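Local structure of capsid (Human calicivirus NLV/Boxer/2001/US, 4RDL) at residues 140-152 / 188-200. The protein forms the protruding P domain of the norovirus capsid, which binds histo-blood group antigens such as the Lewis y tetrasaccharide. Residues are numbered along the deposited sequence; the frame is centred on the assembly and turned at random.
Sequences SYDATFAPHLGTV and VPNYGSNLTQASQ
In the protruding domain, the loop at 188-200, which lies between strands 167-177 and 213-220, packs against the edge of the seven-stranded antiparallel sheet, where the 3-10 segment 147-149 leads from the short, weakly bonded 145-146 to strand 151-154, with a G1 beta bulge where Gly150 and Thr151 face Ala146. At one end of the contact, the backbone N of His148 donates to Tyr191 O (3.0 Å, N-H...O 157°). With CG anti to the backbone N (chi1 -172°), the imidazole reaches along the loop: Ala198 CA lies over one face in a CH-pi contact, 3.8 Å from the ring centroid, and Thr196 CG2 meets the ring edge at CD2. Ser101 O accepts from ND1, and Phe99 adds an edge-to-face ring contact. At the other end Ser193, which closes the type I turn 190-193, turns its OG anti to its own N and gives its proton to Ala143 O, 2.6 Å away, in the carbonyl plane and on a lone pair. The Phe145 ring is sandwiched within its own segment, by Pro147 CD and Ser140 CA over opposite faces, while Pro189 CB touches the ring edge at CE2 (3.8 Å). Pro147 CG meets the edge of the Tyr191 ring at CD1, and Leu149 CD2 packs on Leu195 CD2 (3.7 Å). One water links Ser140 O to Asn190 N (2.7 and 2.8 Å); a second lies between Phe145 O and Asn190 O. With no strand pairing between the segments, their polar links include two direct hydrogen bonds and bridging water, while the ND1 bond to Ser101 O and the Ala198 contact probably restrict the imidazole's rotation, so that it packs between the loop and the Phe99-Ser101 region.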
loop_
_atom_site.group_PDB
_atom_site.type_symbol
_atom_site.label_atom_id
_atom_site.label_comp_id
_atom_site.label_asym_id
_atom_site.label_seq_id
_atom_site.Cartn_x
_atom_site.Cartn_y
_atom_site.Cartn_z
ATOM N N SER A 140 13.490 2.676 18.044
ATOM C CA SER A 140 12.544 1.700 18.590
ATOM C C SER A 140 13.178 0.980 19.787
ATOM O O SER A 140 13.250 -0.255 19.842
ATOM C CB SER A 140 12.036 0.719 17.528
ATOM O OG SER A 140 13.103 0.067 16.873
ATOM N N TYR A 141 13.648 1.781 20.737
ATOM C CA TYR A 141 14.310 1.290 21.941
ATOM C C TYR A 141 14.426 2.435 22.934
ATOM O O TYR A 141 14.150 3.585 22.577
ATOM C CB TYR A 141 15.690 0.682 21.623
ATOM C CG TYR A 141 16.638 1.567 20.835
ATOM C CD1 TYR A 141 17.551 2.397 21.483
ATOM C CD2 TYR A 141 16.629 1.563 19.437
ATOM C CE1 TYR A 141 18.427 3.198 20.767
ATOM C CE2 TYR A 141 17.498 2.365 18.708
ATOM C CZ TYR A 141 18.398 3.174 19.379
ATOM O OH TYR A 141 19.268 3.966 18.671
ATOM N N ASP A 142 14.843 2.097 24.159
ATOM C CA ASP A 142 14.884 2.997 25.322
ATOM C C ASP A 142 13.489 3.254 25.889
ATOM O O ASP A 142 12.484 3.075 25.200
ATOM C CB ASP A 142 15.604 4.322 25.021
ATOM C CG ASP A 142 17.082 4.139 24.745
ATOM O OD1 ASP A 142 17.672 3.132 25.204
ATOM O OD2 ASP A 142 17.659 5.013 24.073
ATOM N N ALA A 143 13.438 3.667 27.150
ATOM C CA ALA A 143 12.169 3.852 27.847
ATOM C C ALA A 143 11.282 4.888 27.159
ATOM O O ALA A 143 10.059 4.857 27.297
ATOM C CB ALA A 143 12.413 4.237 29.296
ATOM N N THR A 144 11.908 5.807 26.425
ATOM C CA THR A 144 11.183 6.858 25.719
ATOM C C THR A 144 10.507 6.358 24.435
ATOM O O THR A 144 9.764 7.096 23.789
ATOM C CB THR A 144 12.096 8.044 25.395
ATOM O OG1 THR A 144 13.339 7.563 24.866
ATOM C CG2 THR A 144 12.380 8.842 26.659
ATOM N N PHE A 145 10.776 5.112 24.053
ATOM C CA PHE A 145 9.998 4.463 23.002
ATOM C C PHE A 145 8.826 3.774 23.696
ATOM O O PHE A 145 8.981 2.700 24.276
ATOM C CB PHE A 145 10.864 3.462 22.220
ATOM C CG PHE A 145 10.112 2.689 21.165
ATOM C CD1 PHE A 145 9.703 3.303 19.989
ATOM C CD2 PHE A 145 9.821 1.345 21.349
ATOM C CE1 PHE A 145 9.011 2.591 19.014
ATOM C CE2 PHE A 145 9.132 0.625 20.378
ATOM C CZ PHE A 145 8.723 1.250 19.208
ATOM N N ALA A 146 7.657 4.414 23.663
ATOM C CA ALA A 146 6.517 3.943 24.440
ATOM C C ALA A 146 5.206 4.021 23.645
ATOM O O ALA A 146 4.213 4.584 24.120
ATOM C CB ALA A 146 6.407 4.745 25.752
ATOM N N PRO A 147 5.186 3.444 22.433
ATOM C CA PRO A 147 4.001 3.637 21.586
ATOM C C PRO A 147 2.716 3.088 22.214
ATOM O O PRO A 147 1.642 3.640 21.989
ATOM C CB PRO A 147 4.360 2.886 20.296
ATOM C CG PRO A 147 5.416 1.876 20.716
ATOM C CD PRO A 147 6.217 2.624 21.769
ATOM N N HIS A 148 2.827 2.023 23.004
ATOM C CA HIS A 148 1.669 1.446 23.677
ATOM C C HIS A 148 1.079 2.443 24.675
ATOM O O HIS A 148 -0.118 2.396 24.976
ATOM C CB HIS A 148 2.075 0.158 24.396
ATOM C CG HIS A 148 0.929 -0.615 24.971
ATOM N ND1 HIS A 148 -0.138 -1.045 24.210
ATOM C CD2 HIS A 148 0.702 -1.069 26.226
ATOM C CE1 HIS A 148 -0.979 -1.718 24.974
ATOM N NE2 HIS A 148 -0.494 -1.748 26.202
ATOM N N LEU A 149 1.930 3.328 25.192
ATOM C CA LEU A 149 1.512 4.379 26.123
ATOM C C LEU A 149 1.089 5.638 25.373
ATOM O O LEU A 149 0.616 6.599 25.975
ATOM C CB LEU A 149 2.645 4.730 27.093
ATOM C CG LEU A 149 2.989 3.725 28.188
ATOM C CD1 LEU A 149 3.418 2.394 27.598
ATOM C CD2 LEU A 149 4.079 4.287 29.087
ATOM N N GLY A 150 1.298 5.640 24.059
ATOM C CA GLY A 150 0.878 6.745 23.218
ATOM C C GLY A 150 1.957 7.712 22.755
ATOM O O GLY A 150 1.639 8.689 22.062
ATOM N N THR A 151 3.217 7.465 23.119
ATOM C CA THR A 151 4.289 8.403 22.781
ATOM C C THR A 151 5.587 7.735 22.331
ATOM O O THR A 151 5.958 6.671 22.837
ATOM C CB THR A 151 4.622 9.368 23.952
ATOM O OG1 THR A 151 5.170 8.631 25.052
ATOM C CG2 THR A 151 3.378 10.118 24.415
ATOM N N VAL A 152 6.276 8.373 21.390
ATOM C CA VAL A 152 7.647 7.993 21.049
ATOM C C VAL A 152 8.523 9.237 20.967
ATOM O O VAL A 152 8.061 10.317 20.575
ATOM C CB VAL A 152 7.738 7.198 19.717
ATOM C CG1 VAL A 152 6.999 5.876 19.837
ATOM C CG2 VAL A 152 7.212 8.033 18.546
ATOM N N VAL A 188 11.309 -8.020 18.507
ATOM C CA VAL A 188 9.988 -7.471 18.776
ATOM C C VAL A 188 10.154 -6.138 19.496
ATOM O O VAL A 188 10.824 -6.070 20.525
ATOM C CB VAL A 188 9.146 -8.422 19.651
ATOM C CG1 VAL A 188 7.756 -7.848 19.859
ATOM C CG2 VAL A 188 9.052 -9.796 19.013
ATOM N N PRO A 189 9.558 -5.065 18.950
ATOM C CA PRO A 189 9.681 -3.768 19.633
ATOM C C PRO A 189 9.142 -3.846 21.060
ATOM O O PRO A 189 8.148 -4.531 21.305
ATOM C CB PRO A 189 8.807 -2.834 18.780
ATOM C CG PRO A 189 8.763 -3.499 17.422
ATOM C CD PRO A 189 8.752 -4.976 17.720
ATOM N N ASN A 190 9.785 -3.137 21.986
ATOM C CA ASN A 190 9.308 -3.058 23.364
ATOM C C ASN A 190 8.229 -1.981 23.489
ATOM O O ASN A 190 8.460 -0.901 24.039
ATOM C CB ASN A 190 10.478 -2.777 24.305
ATOM C CG ASN A 190 10.115 -2.969 25.752
ATOM O OD1 ASN A 190 9.296 -3.821 26.087
ATOM N ND2 ASN A 190 10.721 -2.174 26.627
ATOM N N TYR A 191 7.041 -2.285 22.973
ATOM C CA TYR A 191 5.984 -1.286 22.814
ATOM C C TYR A 191 5.543 -0.599 24.103
ATOM O O TYR A 191 5.168 0.573 24.085
ATOM C CB TYR A 191 4.750 -1.921 22.181
ATOM C CG TYR A 191 4.943 -2.497 20.797
ATOM C CD1 TYR A 191 4.858 -1.690 19.663
ATOM C CD2 TYR A 191 5.150 -3.857 20.622
ATOM C CE1 TYR A 191 5.009 -2.223 18.394
ATOM C CE2 TYR A 191 5.303 -4.396 19.363
ATOM C CZ TYR A 191 5.228 -3.582 18.256
ATOM O OH TYR A 191 5.371 -4.144 17.015
ATOM N N GLY A 192 5.547 -1.347 25.207
ATOM C CA GLY A 192 5.084 -0.840 26.488
ATOM C C GLY A 192 6.179 -0.270 27.368
ATOM O O GLY A 192 5.971 -0.055 28.567
ATOM N N SER A 193 7.346 -0.014 26.784
ATOM C CA SER A 193 8.444 0.599 27.528
ATOM C C SER A 193 8.741 -0.223 28.792
ATOM O O SER A 193 8.721 -1.456 28.746
ATOM C CB SER A 193 8.104 2.060 27.853
ATOM O OG SER A 193 9.154 2.715 28.543
ATOM N N ASN A 194 9.009 0.439 29.917
ATOM C CA ASN A 194 9.238 -0.289 31.171
ATOM C C ASN A 194 7.981 -0.413 32.031
ATOM O O ASN A 194 8.039 -0.911 33.162
ATOM C CB ASN A 194 10.362 0.351 31.995
ATOM C CG ASN A 194 11.704 0.320 31.280
ATOM O OD1 ASN A 194 11.945 -0.523 30.415
ATOM N ND2 ASN A 194 12.586 1.247 31.637
ATOM N N LEU A 195 6.845 0.020 31.491
ATOM C CA LEU A 195 5.604 0.065 32.267
ATOM C C LEU A 195 4.853 -1.258 32.257
ATOM O O LEU A 195 4.429 -1.756 33.303
ATOM C CB LEU A 195 4.686 1.184 31.767
ATOM C CG LEU A 195 3.324 1.278 32.465
ATOM C CD1 LEU A 195 3.487 1.568 33.963
ATOM C CD2 LEU A 195 2.451 2.338 31.804
ATOM N N THR A 196 4.682 -1.827 31.072
ATOM C CA THR A 196 3.888 -3.038 30.944
ATOM C C THR A 196 4.234 -3.784 29.667
ATOM O O THR A 196 4.753 -3.201 28.714
ATOM C CB THR A 196 2.391 -2.698 30.927
ATOM O OG1 THR A 196 1.622 -3.906 30.930
ATOM C CG2 THR A 196 2.045 -1.877 29.692
ATOM N N GLN A 197 3.966 -5.082 29.643
ATOM C CA GLN A 197 4.015 -5.799 28.382
ATOM C C GLN A 197 2.784 -5.383 27.596
ATOM O O GLN A 197 1.664 -5.428 28.109
ATOM C CB GLN A 197 4.017 -7.311 28.588
ATOM C CG GLN A 197 4.151 -8.085 27.287
ATOM C CD GLN A 197 4.084 -9.585 27.487
ATOM O OE1 GLN A 197 4.928 -10.328 26.984
ATOM N NE2 GLN A 197 3.073 -10.041 28.217
ATOM N N ALA A 198 2.991 -4.960 26.355
ATOM C CA ALA A 198 1.888 -4.477 25.545
ATOM C C ALA A 198 0.817 -5.548 25.453
ATOM O O ALA A 198 1.114 -6.734 25.309
ATOM C CB ALA A 198 2.369 -4.079 24.161
ATOM N N SER A 199 -0.438 -5.134 25.557
ATOM C CA SER A 199 -1.530 -6.083 25.429
ATOM C C SER A 199 -1.794 -6.412 23.960
ATOM O O SER A 199 -1.421 -5.655 23.059
ATOM C CB SER A 199 -2.794 -5.563 26.119
ATOM O OG SER A 199 -3.035 -4.206 25.796
ATOM N N GLN A 200 -2.409 -7.564 23.730
ATOM C CA GLN A 200 -2.820 -7.965 22.391
ATOM C C GLN A 200 -1.666 -8.139 21.403
ATOM O O GLN A 200 -1.835 -7.944 20.200
ATOM C CB GLN A 200 -3.855 -6.979 21.841
ATOM C CG GLN A 200 -5.129 -6.935 22.669
ATOM C CD GLN A 200 -5.779 -8.301 22.797
ATOM O OE1 GLN A 200 -5.935 -9.023 21.812
ATOM N NE2 GLN A 200 -6.152 -8.667 24.018
HETATM O O HOH W 1 12.451 -2.233 21.574
HETATM O O HOH W 2 10.799 0.645 24.889
#